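Local atomic coordinates of GCN5-related N-acetyltransferase (PDB entry 4J3G), a protein that probably transfers the acetyl group of acetyl-coenzyme A to an amino group of its substrate, as expected of a GCN5-related N-acetyltransferase. Residues 47-52 against 174-179; 104-109 against 139-144; 119-124 against 154-159; 159-164 against 179-184. One frame throughout, in Å; residues are numbered along the deposited sequence. Where two conformers were deposited one is given.

Contact 1 of 4, residues 47-52 against 174-179; sequences NTLAIW and RWLDLL. With EDO (1,2-ethanediol), chain G.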
# COMPACT_ATOMS: atom_id res chain seq x y z
N ASN A 47 -19.08 -2.91 12.49
CA ASN A 47 -20.32 -2.30 11.98
C ASN A 47 -20.18 -1.48 10.71
O ASN A 47 -21.13 -0.80 10.32
CB ASN A 47 -20.93 -1.40 13.05
CG ASN A 47 -21.37 -2.17 14.25
OD1 ASN A 47 -21.91 -3.25 14.12
ND2 ASN A 47 -21.08 -1.66 15.42
N THR A 48 -19.01 -1.47 10.09
CA THR A 48 -18.80 -0.59 8.92
C THR A 48 -17.85 -1.18 7.91
O THR A 48 -17.08 -2.12 8.21
CB THR A 48 -18.22 0.80 9.33
OG1 THR A 48 -16.82 0.69 9.55
CG2 THR A 48 -18.89 1.34 10.60
N LEU A 49 -17.80 -0.54 6.75
CA LEU A 49 -16.76 -0.83 5.74
C LEU A 49 -15.61 0.20 5.71
O LEU A 49 -14.88 0.31 4.73
CB LEU A 49 -17.41 -0.94 4.37
CG LEU A 49 -18.59 -1.87 4.28
CD1 LEU A 49 -19.27 -1.72 2.92
CD2 LEU A 49 -18.14 -3.31 4.53
N ALA A 50 -15.41 0.90 6.82
CA ALA A 50 -14.29 1.86 6.97
C ALA A 50 -12.92 1.26 7.33
O ALA A 50 -11.90 1.92 7.19
CB ALA A 50 -14.66 2.89 8.02
N ILE A 51 -12.91 0.09 7.91
CA ILE A 51 -11.71 -0.59 8.25
C ILE A 51 -12.00 -1.97 7.67
O ILE A 51 -13.04 -2.52 7.94
CB ILE A 51 -11.51 -0.74 9.78
CG1 ILE A 51 -11.42 0.63 10.44
CG2 ILE A 51 -10.21 -1.51 10.08
CD1 ILE A 51 -10.96 0.63 11.89
N TRP A 52 -11.07 -2.49 6.86
CA TRP A 52 -11.21 -3.83 6.26
C TRP A 52 -10.41 -4.85 7.04
O TRP A 52 -9.55 -5.58 6.51
CB TRP A 52 -10.81 -3.82 4.78
CG TRP A 52 -11.69 -2.93 3.94
CD1 TRP A 52 -12.80 -2.26 4.34
CD2 TRP A 52 -11.50 -2.60 2.55
NE1 TRP A 52 -13.33 -1.53 3.28
CE2 TRP A 52 -12.53 -1.72 2.18
CE3 TRP A 52 -10.54 -2.95 1.60
CZ2 TRP A 52 -12.66 -1.22 0.89
CZ3 TRP A 52 -10.66 -2.45 0.34
CH2 TRP A 52 -11.70 -1.58 -0.01
N ARG A 174 -18.06 -10.03 1.07
CA ARG A 174 -18.25 -9.21 -0.13
C ARG A 174 -16.90 -8.76 -0.65
O ARG A 174 -16.04 -8.39 0.17
CB ARG A 174 -19.05 -7.96 0.23
CG ARG A 174 -20.46 -8.23 0.61
CD ARG A 174 -21.00 -7.15 1.53
NE ARG A 174 -21.08 -5.84 0.88
CZ ARG A 174 -21.78 -4.81 1.39
NH1 ARG A 174 -22.45 -4.94 2.54
NH2 ARG A 174 -21.80 -3.65 0.74
N TRP A 175 -16.72 -8.74 -1.98
CA TRP A 175 -15.58 -8.02 -2.56
C TRP A 175 -15.89 -6.54 -2.53
O TRP A 175 -17.01 -6.14 -2.79
CB TRP A 175 -15.25 -8.42 -4.00
CG TRP A 175 -14.91 -9.89 -4.18
CD1 TRP A 175 -15.65 -10.81 -4.87
CD2 TRP A 175 -13.77 -10.59 -3.68
NE1 TRP A 175 -15.05 -12.03 -4.84
CE2 TRP A 175 -13.89 -11.93 -4.11
CE3 TRP A 175 -12.65 -10.23 -2.92
CZ2 TRP A 175 -12.94 -12.91 -3.81
CZ3 TRP A 175 -11.70 -11.22 -2.63
CH2 TRP A 175 -11.86 -12.54 -3.06
N LEU A 176 -14.86 -5.75 -2.23
CA LEU A 176 -14.96 -4.33 -2.01
C LEU A 176 -13.94 -3.58 -2.86
O LEU A 176 -12.79 -4.06 -3.08
CB LEU A 176 -14.65 -4.02 -0.55
CG LEU A 176 -15.63 -4.64 0.47
CD1 LEU A 176 -15.08 -4.41 1.84
CD2 LEU A 176 -17.04 -4.09 0.30
N ASP A 177 -14.31 -2.38 -3.27
CA ASP A 177 -13.53 -1.55 -4.16
C ASP A 177 -12.87 -0.44 -3.39
O ASP A 177 -13.51 0.20 -2.53
CB ASP A 177 -14.43 -0.95 -5.28
CG ASP A 177 -15.02 -1.99 -6.18
OD1 ASP A 177 -14.62 -3.20 -6.13
OD2 ASP A 177 -15.93 -1.58 -6.94
N LEU A 178 -11.59 -0.19 -3.65
CA LEU A 178 -10.83 0.83 -2.95
C LEU A 178 -10.59 2.05 -3.83
O LEU A 178 -9.91 1.94 -4.84
CB LEU A 178 -9.51 0.26 -2.47
CG LEU A 178 -8.56 1.22 -1.68
CD1 LEU A 178 -9.14 1.53 -0.33
CD2 LEU A 178 -7.18 0.62 -1.48
N LEU A 179 -11.11 3.22 -3.43
CA LEU A 179 -10.83 4.45 -4.15
C LEU A 179 -9.71 5.16 -3.42
O LEU A 179 -9.73 5.28 -2.17
CB LEU A 179 -12.06 5.36 -4.15
CG LEU A 179 -11.73 6.80 -4.58
CD1 LEU A 179 -11.45 6.98 -6.05
CD2 LEU A 179 -12.86 7.70 -4.21
C1 EDO G . -11.38 1.33 3.78
O1 EDO G . -11.42 2.62 4.43
C2 EDO G . -9.97 1.01 3.33
O2 EDO G . -9.32 0.41 4.43

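Contact 2 of 4, residues 104-109 against 139-144; sequences SELSVY and LIAGIE. With EDO (1,2-ethanediol), chain G.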
# COMPACT_ATOMS: atom_id res chain seq x y z
N SER A 104 2.02 9.76 3.34
CA SER A 104 1.36 9.16 4.49
C SER A 104 -0.09 8.88 4.16
O SER A 104 -0.78 9.70 3.49
CB SER A 104 1.44 10.09 5.69
OG SER A 104 2.78 10.30 6.11
N GLU A 105 -0.61 7.78 4.67
CA GLU A 105 -2.01 7.46 4.50
C GLU A 105 -2.77 7.81 5.76
O GLU A 105 -2.36 7.40 6.88
CB GLU A 105 -2.22 5.97 4.19
CG GLU A 105 -3.69 5.63 4.15
CD GLU A 105 -3.97 4.33 3.41
OE1 GLU A 105 -3.05 3.80 2.72
OE2 GLU A 105 -5.14 3.88 3.51
N LEU A 106 -3.89 8.52 5.63
CA LEU A 106 -4.59 9.00 6.80
C LEU A 106 -5.89 8.25 7.01
O LEU A 106 -6.47 7.70 6.06
CB LEU A 106 -4.75 10.55 6.77
CG LEU A 106 -5.86 11.29 6.04
CD1 LEU A 106 -5.61 12.79 6.18
CD2 LEU A 106 -6.00 10.93 4.59
N SER A 107 -6.34 8.22 8.28
CA SER A 107 -7.60 7.61 8.67
C SER A 107 -8.31 8.49 9.67
O SER A 107 -7.69 9.13 10.51
CB SER A 107 -7.36 6.27 9.32
OG SER A 107 -6.78 5.36 8.41
N VAL A 108 -9.64 8.52 9.56
CA VAL A 108 -10.49 9.28 10.43
C VAL A 108 -11.63 8.39 10.86
O VAL A 108 -12.36 7.87 10.01
CB VAL A 108 -11.13 10.49 9.70
CG1 VAL A 108 -12.09 11.23 10.62
CG2 VAL A 108 -10.07 11.42 9.17
N TYR A 109 -11.82 8.23 12.16
CA TYR A 109 -12.93 7.43 12.70
C TYR A 109 -13.82 8.27 13.57
O TYR A 109 -13.34 8.97 14.47
CB TYR A 109 -12.39 6.33 13.56
CG TYR A 109 -11.45 5.47 12.84
CD1 TYR A 109 -11.89 4.43 12.10
CD2 TYR A 109 -10.10 5.71 12.89
CE1 TYR A 109 -11.00 3.63 11.38
CE2 TYR A 109 -9.20 4.89 12.24
CZ TYR A 109 -9.65 3.86 11.47
OH TYR A 109 -8.73 3.08 10.79
N LEU A 139 -0.70 13.45 1.33
CA LEU A 139 -1.65 12.60 2.06
C LEU A 139 -2.50 11.75 1.13
O LEU A 139 -3.05 12.22 0.13
CB LEU A 139 -2.59 13.43 2.96
CG LEU A 139 -1.86 14.17 4.11
CD1 LEU A 139 -2.78 15.26 4.67
CD2 LEU A 139 -1.43 13.18 5.17
N ILE A 140 -2.59 10.48 1.47
CA ILE A 140 -3.44 9.54 0.74
C ILE A 140 -4.62 9.09 1.60
O ILE A 140 -4.44 8.77 2.77
CB ILE A 140 -2.61 8.32 0.34
CG1 ILE A 140 -1.43 8.74 -0.56
CG2 ILE A 140 -3.46 7.30 -0.41
CD1 ILE A 140 -1.85 9.24 -1.92
N ALA A 141 -5.82 9.02 1.00
CA ALA A 141 -6.99 8.40 1.62
C ALA A 141 -7.38 7.20 0.75
O ALA A 141 -7.47 7.32 -0.45
CB ALA A 141 -8.13 9.39 1.73
N GLY A 142 -7.58 6.06 1.41
CA GLY A 142 -8.18 4.89 0.79
C GLY A 142 -9.56 4.74 1.34
O GLY A 142 -9.75 4.55 2.55
N ILE A 143 -10.56 4.85 0.46
CA ILE A 143 -11.94 4.93 0.85
C ILE A 143 -12.72 3.87 0.09
O ILE A 143 -12.54 3.67 -1.11
CB ILE A 143 -12.51 6.31 0.50
CG1 ILE A 143 -11.63 7.41 1.14
CG2 ILE A 143 -13.96 6.41 0.93
CD1 ILE A 143 -11.95 8.84 0.67
N GLU A 144 -13.61 3.21 0.81
CA GLU A 144 -14.47 2.24 0.17
C GLU A 144 -15.27 3.00 -0.88
O GLU A 144 -15.85 4.05 -0.60
CB GLU A 144 -15.36 1.60 1.22
CG GLU A 144 -16.19 0.47 0.68
CD GLU A 144 -17.51 0.91 0.15
OE1 GLU A 144 -18.21 1.69 0.86
OE2 GLU A 144 -17.86 0.50 -0.95
C1 EDO G . -11.38 1.33 3.78
O1 EDO G . -11.42 2.62 4.43
C2 EDO G . -9.97 1.01 3.33
O2 EDO G . -9.32 0.41 4.43
O HOH W 1 -7.26 5.88 4.31

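Contact 3 of 4, residues 119-124 against 154-159; sequences IGRTLL and HRSQGF. With SO4 (sulfate ion), chain E.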
# COMPACT_ATOMS: atom_id res chain seq x y z
N ILE A 119 -17.81 16.06 12.77
CA ILE A 119 -16.63 15.62 13.51
C ILE A 119 -15.51 15.19 12.57
O ILE A 119 -14.36 15.63 12.74
CB ILE A 119 -16.95 14.44 14.44
CG1 ILE A 119 -18.00 14.87 15.51
CG2 ILE A 119 -15.66 13.91 15.09
CD1 ILE A 119 -18.59 13.70 16.28
N GLY A 120 -15.83 14.33 11.60
CA GLY A 120 -14.82 13.81 10.67
C GLY A 120 -14.14 14.94 9.89
O GLY A 120 -12.94 14.94 9.68
N ARG A 121 -14.92 15.91 9.45
CA ARG A 121 -14.39 17.01 8.68
C ARG A 121 -13.45 17.89 9.53
O ARG A 121 -12.36 18.23 9.09
CB ARG A 121 -15.52 17.86 8.08
CG ARG A 121 -15.04 18.77 6.96
CD ARG A 121 -16.18 19.53 6.25
NE ARG A 121 -15.62 20.70 5.56
CZ ARG A 121 -16.15 21.29 4.49
NH1 ARG A 121 -17.30 20.85 3.94
NH2 ARG A 121 -15.52 22.35 3.98
N THR A 122 -13.81 18.12 10.79
CA THR A 122 -12.97 18.91 11.71
C THR A 122 -11.63 18.17 12.04
O THR A 122 -10.55 18.78 12.11
CB THR A 122 -13.71 19.15 13.05
OG1 THR A 122 -14.96 19.84 12.81
CG2 THR A 122 -12.87 19.98 14.01
N LEU A 123 -11.72 16.88 12.30
CA LEU A 123 -10.54 16.07 12.47
C LEU A 123 -9.62 16.09 11.24
O LEU A 123 -8.39 16.21 11.40
CB LEU A 123 -10.92 14.64 12.79
CG LEU A 123 -11.37 14.41 14.23
CD1 LEU A 123 -12.09 13.08 14.32
CD2 LEU A 123 -10.19 14.49 15.18
N LEU A 124 -10.19 15.91 10.04
CA LEU A 124 -9.39 15.88 8.82
C LEU A 124 -8.67 17.20 8.67
O LEU A 124 -7.45 17.25 8.39
CB LEU A 124 -10.30 15.64 7.60
CG LEU A 124 -9.63 15.51 6.25
CD1 LEU A 124 -8.54 14.46 6.30
CD2 LEU A 124 -10.66 15.18 5.15
N HIS A 154 -13.65 14.32 2.09
CA HIS A 154 -12.26 14.51 1.69
C HIS A 154 -12.14 15.52 0.56
O HIS A 154 -11.29 16.36 0.60
CB HIS A 154 -11.62 13.17 1.30
CG HIS A 154 -11.30 12.28 2.47
ND1 HIS A 154 -12.27 11.60 3.17
CD2 HIS A 154 -10.11 11.92 3.01
CE1 HIS A 154 -11.69 10.89 4.13
NE2 HIS A 154 -10.39 11.05 4.04
N ARG A 155 -13.01 15.45 -0.44
CA ARG A 155 -12.97 16.40 -1.53
C ARG A 155 -13.11 17.85 -1.05
O ARG A 155 -12.48 18.73 -1.59
CB ARG A 155 -14.03 16.09 -2.58
CG ARG A 155 -13.88 16.94 -3.81
CD ARG A 155 -14.25 16.23 -5.11
NE ARG A 155 -15.41 15.32 -5.06
CZ ARG A 155 -15.48 14.14 -5.70
NH1 ARG A 155 -14.43 13.65 -6.37
NH2 ARG A 155 -16.59 13.40 -5.63
N SER A 156 -13.92 18.05 -0.02
CA SER A 156 -14.12 19.38 0.56
C SER A 156 -12.86 19.98 1.14
O SER A 156 -12.74 21.22 1.28
CB SER A 156 -15.28 19.39 1.61
OG SER A 156 -14.88 18.85 2.90
N GLN A 157 -11.90 19.12 1.46
CA GLN A 157 -10.64 19.56 2.01
C GLN A 157 -9.52 19.55 0.96
O GLN A 157 -8.36 19.71 1.32
CB GLN A 157 -10.25 18.62 3.16
CG GLN A 157 -11.21 18.64 4.33
CD GLN A 157 -11.31 20.02 4.87
OE1 GLN A 157 -10.30 20.62 5.22
NE2 GLN A 157 -12.51 20.57 4.89
N GLY A 158 -9.84 19.37 -0.30
CA GLY A 158 -8.86 19.54 -1.34
C GLY A 158 -8.25 18.27 -1.84
O GLY A 158 -7.36 18.31 -2.66
N PHE A 159 -8.75 17.11 -1.37
CA PHE A 159 -8.35 15.84 -1.93
C PHE A 159 -8.97 15.67 -3.34
O PHE A 159 -10.08 16.14 -3.57
CB PHE A 159 -8.81 14.69 -1.06
CG PHE A 159 -7.98 14.50 0.17
CD1 PHE A 159 -8.07 15.38 1.26
CD2 PHE A 159 -7.08 13.45 0.26
CE1 PHE A 159 -7.26 15.21 2.39
CE2 PHE A 159 -6.32 13.26 1.41
CZ PHE A 159 -6.39 14.16 2.46
S SO4 E . -18.98 12.19 9.71
O1 SO4 E . -19.85 12.86 8.69
O2 SO4 E . -18.32 13.24 10.55
O3 SO4 E . -19.91 11.44 10.59
O4 SO4 E . -18.00 11.30 9.02

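Contact 4 of 4, residues 159-164 against 179-184; sequences FEECGT and LFMQKI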
# COMPACT_ATOMS: atom_id res chain seq x y z
N PHE A 159 -8.75 17.11 -1.37
CA PHE A 159 -8.35 15.84 -1.93
C PHE A 159 -8.97 15.67 -3.34
O PHE A 159 -10.08 16.14 -3.57
CB PHE A 159 -8.81 14.69 -1.06
CG PHE A 159 -7.98 14.50 0.17
CD1 PHE A 159 -8.07 15.38 1.26
CD2 PHE A 159 -7.08 13.45 0.26
CE1 PHE A 159 -7.26 15.21 2.39
CE2 PHE A 159 -6.32 13.26 1.41
CZ PHE A 159 -6.39 14.16 2.46
N GLU A 160 -8.23 15.02 -4.25
CA GLU A 160 -8.70 14.67 -5.60
C GLU A 160 -8.70 13.17 -5.76
O GLU A 160 -7.88 12.48 -5.13
CB GLU A 160 -7.83 15.31 -6.70
CG GLU A 160 -7.73 16.85 -6.63
CD GLU A 160 -7.39 17.52 -7.98
OE1 GLU A 160 -6.69 16.92 -8.84
OE2 GLU A 160 -7.85 18.66 -8.18
N GLU A 161 -9.59 12.65 -6.61
CA GLU A 161 -9.59 11.22 -6.88
C GLU A 161 -8.42 10.81 -7.75
O GLU A 161 -8.08 11.47 -8.72
CB GLU A 161 -10.88 10.75 -7.54
CG GLU A 161 -12.10 11.04 -6.75
CD GLU A 161 -13.32 10.30 -7.27
OE1 GLU A 161 -13.24 9.59 -8.34
OE2 GLU A 161 -14.34 10.40 -6.56
N CYS A 162 -7.83 9.68 -7.42
CA CYS A 162 -6.75 9.08 -8.20
C CYS A 162 -7.35 8.01 -9.07
O CYS A 162 -7.10 7.98 -10.27
CB CYS A 162 -5.74 8.50 -7.25
SG CYS A 162 -4.97 9.77 -6.22
N GLY A 163 -8.15 7.13 -8.49
CA GLY A 163 -8.68 5.98 -9.20
C GLY A 163 -9.10 4.88 -8.27
O GLY A 163 -8.92 4.99 -7.06
N THR A 164 -9.70 3.84 -8.84
CA THR A 164 -10.30 2.78 -8.02
C THR A 164 -9.71 1.43 -8.35
O THR A 164 -9.65 1.02 -9.52
CB THR A 164 -11.82 2.74 -8.26
OG1 THR A 164 -12.38 4.01 -7.93
CG2 THR A 164 -12.48 1.69 -7.43
N LEU A 179 -11.11 3.22 -3.43
CA LEU A 179 -10.83 4.45 -4.15
C LEU A 179 -9.71 5.16 -3.42
O LEU A 179 -9.73 5.28 -2.17
CB LEU A 179 -12.06 5.36 -4.15
CG LEU A 179 -11.73 6.80 -4.58
CD1 LEU A 179 -11.45 6.98 -6.05
CD2 LEU A 179 -12.86 7.70 -4.21
N PHE A 180 -8.67 5.54 -4.17
CA PHE A 180 -7.63 6.36 -3.62
C PHE A 180 -7.90 7.84 -3.97
O PHE A 180 -8.26 8.18 -5.11
CB PHE A 180 -6.25 5.95 -4.16
CG PHE A 180 -5.60 4.78 -3.44
CD1 PHE A 180 -5.44 4.77 -2.09
CD2 PHE A 180 -5.08 3.72 -4.17
CE1 PHE A 180 -4.80 3.71 -1.44
CE2 PHE A 180 -4.45 2.66 -3.53
CZ PHE A 180 -4.31 2.67 -2.16
N MET A 181 -7.72 8.71 -2.97
CA MET A 181 -7.67 10.15 -3.13
C MET A 181 -6.40 10.65 -2.54
O MET A 181 -5.82 10.00 -1.66
CB MET A 181 -8.84 10.88 -2.40
CG MET A 181 -10.19 10.34 -2.81
SD MET A 181 -11.58 11.18 -2.06
CE MET A 181 -11.64 12.63 -3.09
N GLN A 182 -5.99 11.83 -2.99
CA GLN A 182 -4.71 12.38 -2.52
C GLN A 182 -4.84 13.87 -2.39
O GLN A 182 -5.65 14.55 -3.11
CB GLN A 182 -3.53 12.05 -3.47
CG GLN A 182 -3.54 12.79 -4.79
CD GLN A 182 -2.29 12.54 -5.62
OE1 GLN A 182 -2.39 12.06 -6.70
NE2 GLN A 182 -1.13 12.85 -5.07
N LYS A 183 -3.98 14.39 -1.52
CA LYS A 183 -3.80 15.84 -1.34
C LYS A 183 -2.28 16.14 -1.30
O LYS A 183 -1.58 15.58 -0.49
CB LYS A 183 -4.47 16.33 -0.05
CG LYS A 183 -4.51 17.84 0.08
CD LYS A 183 -5.10 18.34 1.40
CE LYS A 183 -4.89 19.86 1.58
NZ LYS A 183 -5.59 20.66 0.54
N ILE A 184 -1.81 17.02 -2.16
CA ILE A 184 -0.36 17.38 -2.17
C ILE A 184 -0.21 18.63 -1.32
O ILE A 184 -0.90 19.63 -1.52
CB ILE A 184 0.21 17.61 -3.61
CG1 ILE A 184 0.15 16.32 -4.44
CG2 ILE A 184 1.68 18.08 -3.55
CD1 ILE A 184 0.51 16.50 -5.90

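Contact 1 of 4, residues 47-52 against 174-179
Trp52 NE1 donates a 2.8 Å hydrogen bond to Leu49 O, bent to 132° at the hydrogen and reaching the oxygen from above the carbonyl plane rather than along a lone pair. This bond ties the indole back to its own loop and helps to set its tilt; Trp52 was modelled in two conformers, and the account applies to one of them. So held, the ring lies against strand 174-179. Leu176 CD1 sits over the five-membered ring, 3.8 Å from its centroid, as a CH-pi contact. The opposite face takes C1 of an ethanediol, probably from the crystallisation liquor, 3.5 Å from Trp52 NE1. Farther out, Asp177 O lies at the indole edge, 3.6 Å from Trp52 CH2. Leu178 CB comes in obliquely.

The contact joins the loop after helix 34-47 to strand 174-184 of the GNAT fold, two regions that in this family commonly border the acceptor-substrate side. The loop begins with an ST turn in which Ala50 N donates to Thr48 OG1. Lys171 also grips it, donating to Thr48 O and Ile51 O. Leu49, its CG turned anti to the carbonyl carbon (chi1 -51°), lays CD1 over one face of the Arg174 guanidinium, 3.9 Å from Arg174 NH2. The same methyl reaches Leu176 CD2 at 4.2 Å. Phe100 of the second subunit meets the Trp52 ring and packs on Leu178.

Contact 2 of 4, residues 104-109 against 139-144
The carboxylate of Glu105 points toward Gly142 N, which lies beyond Glu105 OE2, well out of the carboxylate plane and 3.9 Å from that oxygen; a water links the two. An extended chain, with CG anti to the backbone N (chi1 174°), carries the carboxylate across to, and along, strand 139-144; OE1 makes a salt bridge to Arg95 of the second subunit. The water accepts from Gly142 N at 2.9 Å and lies 2.6 Å from Leu106 O, though it has more acceptors in reach than protons to give.

This water marks where two parallel strands part. Before it, Ile140 N donates to Ser104 O (2.8 Å) and Leu106 N to Ile140 O (2.9 Å), the latter nearly straight along the C=O axis. Beyond, the segments diverge at 51°, the splay between neighbouring parallel strands into which GNAT enzymes take the pantetheine arm of acetyl-coenzyme A. Leu106 spans the strands, CD1 meeting Leu139 CD1 at 4.0 Å and CD2 meeting Ala141 CB at 3.9 Å.

The pair supplies the two strands of the beta-alpha-beta crossover through helix 119-133, whose Leu124 and Leu127 pack on Leu106. His154 of helix 148-156 rests on Ala141, and strands 84-93 and 174-184 continue the sheet beyond the two.

Contact 3 of 4, residues 119-124 against 154-159
Leu124 drives its two methyl groups into the end of helix 148-156 and the turn that follows. With CG anti to the backbone N (chi1 -177°), CD2 lies over one face of the His154 ring, 4.1 Å from its centroid, a CH-pi contact offset toward the rim. The same methyl packs 3.6 Å from Gln157 CG, the two side chains sliding past each other in opposite directions. CD1 meets Phe159 CE1 obliquely at 4.2 Å. Together these join helix 119-133 to the turn.

One helical turn earlier, Arg121 stretches out along the rim, extended from CG to NE. Ser156 OG stands over the centre of its guanidinium face, 3.2 Å from Arg121 CZ. The angles are poor for hydrogen bonds from NE or NH1; Ser156 OG is hydrogen-bonded to Leu153 O. Gln157, bent at its second torsion, brings its amide obliquely to the same guanidinium, the two planes 66° apart.

At the start of helix 119-133, Gly120 N donates to a sulfate oxygen (O2) at 2.9 Å, and Gly116 N and Arg115 NE bind the same ion. This glycine-rich turn matches the GNAT loop that holds the coenzyme A pyrophosphate, so the sulfate probably marks that site. The chemistry implies an apolar centre, Leu124 against Phe159 and a face of His154, whose ND1 is satisfied by Ser150 O, bordered by a polar rim of Arg121, Ser156 and Gln157.

Contact 4 of 4, residues 159-164 against 179-184
Phe159 opens the walk by laying its ring across Lys183: Lys183 CB stands almost on the normal of the Phe159 ring, 3.6 Å from its centroid, a CH-pi contact between side chains that cross at about a right angle. Lys183 runs on extended past the ring before bending, and its NZ bonds to Gln157 O. From here the chain enters the antiparallel hairpin of strands 160-171 and 174-184, the terminal pair of the GNAT sheet, interrupted by a classic beta bulge.

Glu160 forms a hydrogen-bonded pair with Gln182; both Glu160 N to Gln182 O and Gln182 N to Glu160 O measure 2.9 Å. Glu161, paired with Met181 without hydrogen bonds, leads its extended chain across Leu179 and past Met181 CE, and its OE2 makes a salt bridge with Arg155. At the bulge, Cys162 and Gly163 both face Phe180. Cys162 N donates to Phe180 O at 2.8 Å, and the bulge shows in the near-helical psi of Cys162, -50°. Cys162 SG settles beside Gln182, 3.6 Å from its CG, and Gln182 OE1 accepts from Lys166 N of the second subunit. Thr164 of that subunit packs on Cys162, so the bulge lies near the subunit interface. Gly163 takes a phi of 158°, which a glycine can adopt, and its O accepts from Phe180 N at 3.0 Å.

Beyond it, Thr164 returns to the non-hydrogen-bonded pairing, opposite Leu179. Leu179, with CG anti to the backbone N (chi1 166°), brings CD1 to 3.4 Å from Gly163 O and 3.6 Å from Thr164 OG1.

How the contacts relate
Contact 1 opens first, at residues 47-52, and closes only at 174-179, so its long loop encloses contacts 2 and 3 entirely. Those two cross: 104-109 and then 119-124 open before 139-144 and 154-159 close them in the same order, interlocking two central strands with the helices packed on them. Contact 4 follows in series, taking up Phe159 where contact 3 ends. It crosses contact 1, whose closing segment falls within the hairpin, and Leu179 belongs to both. Strand 174-184 thus joins the early loop, strand 138-144 and strand 160-171. Contacts 1, 2 and 4 also reach the second subunit, whereas contact 3 does not.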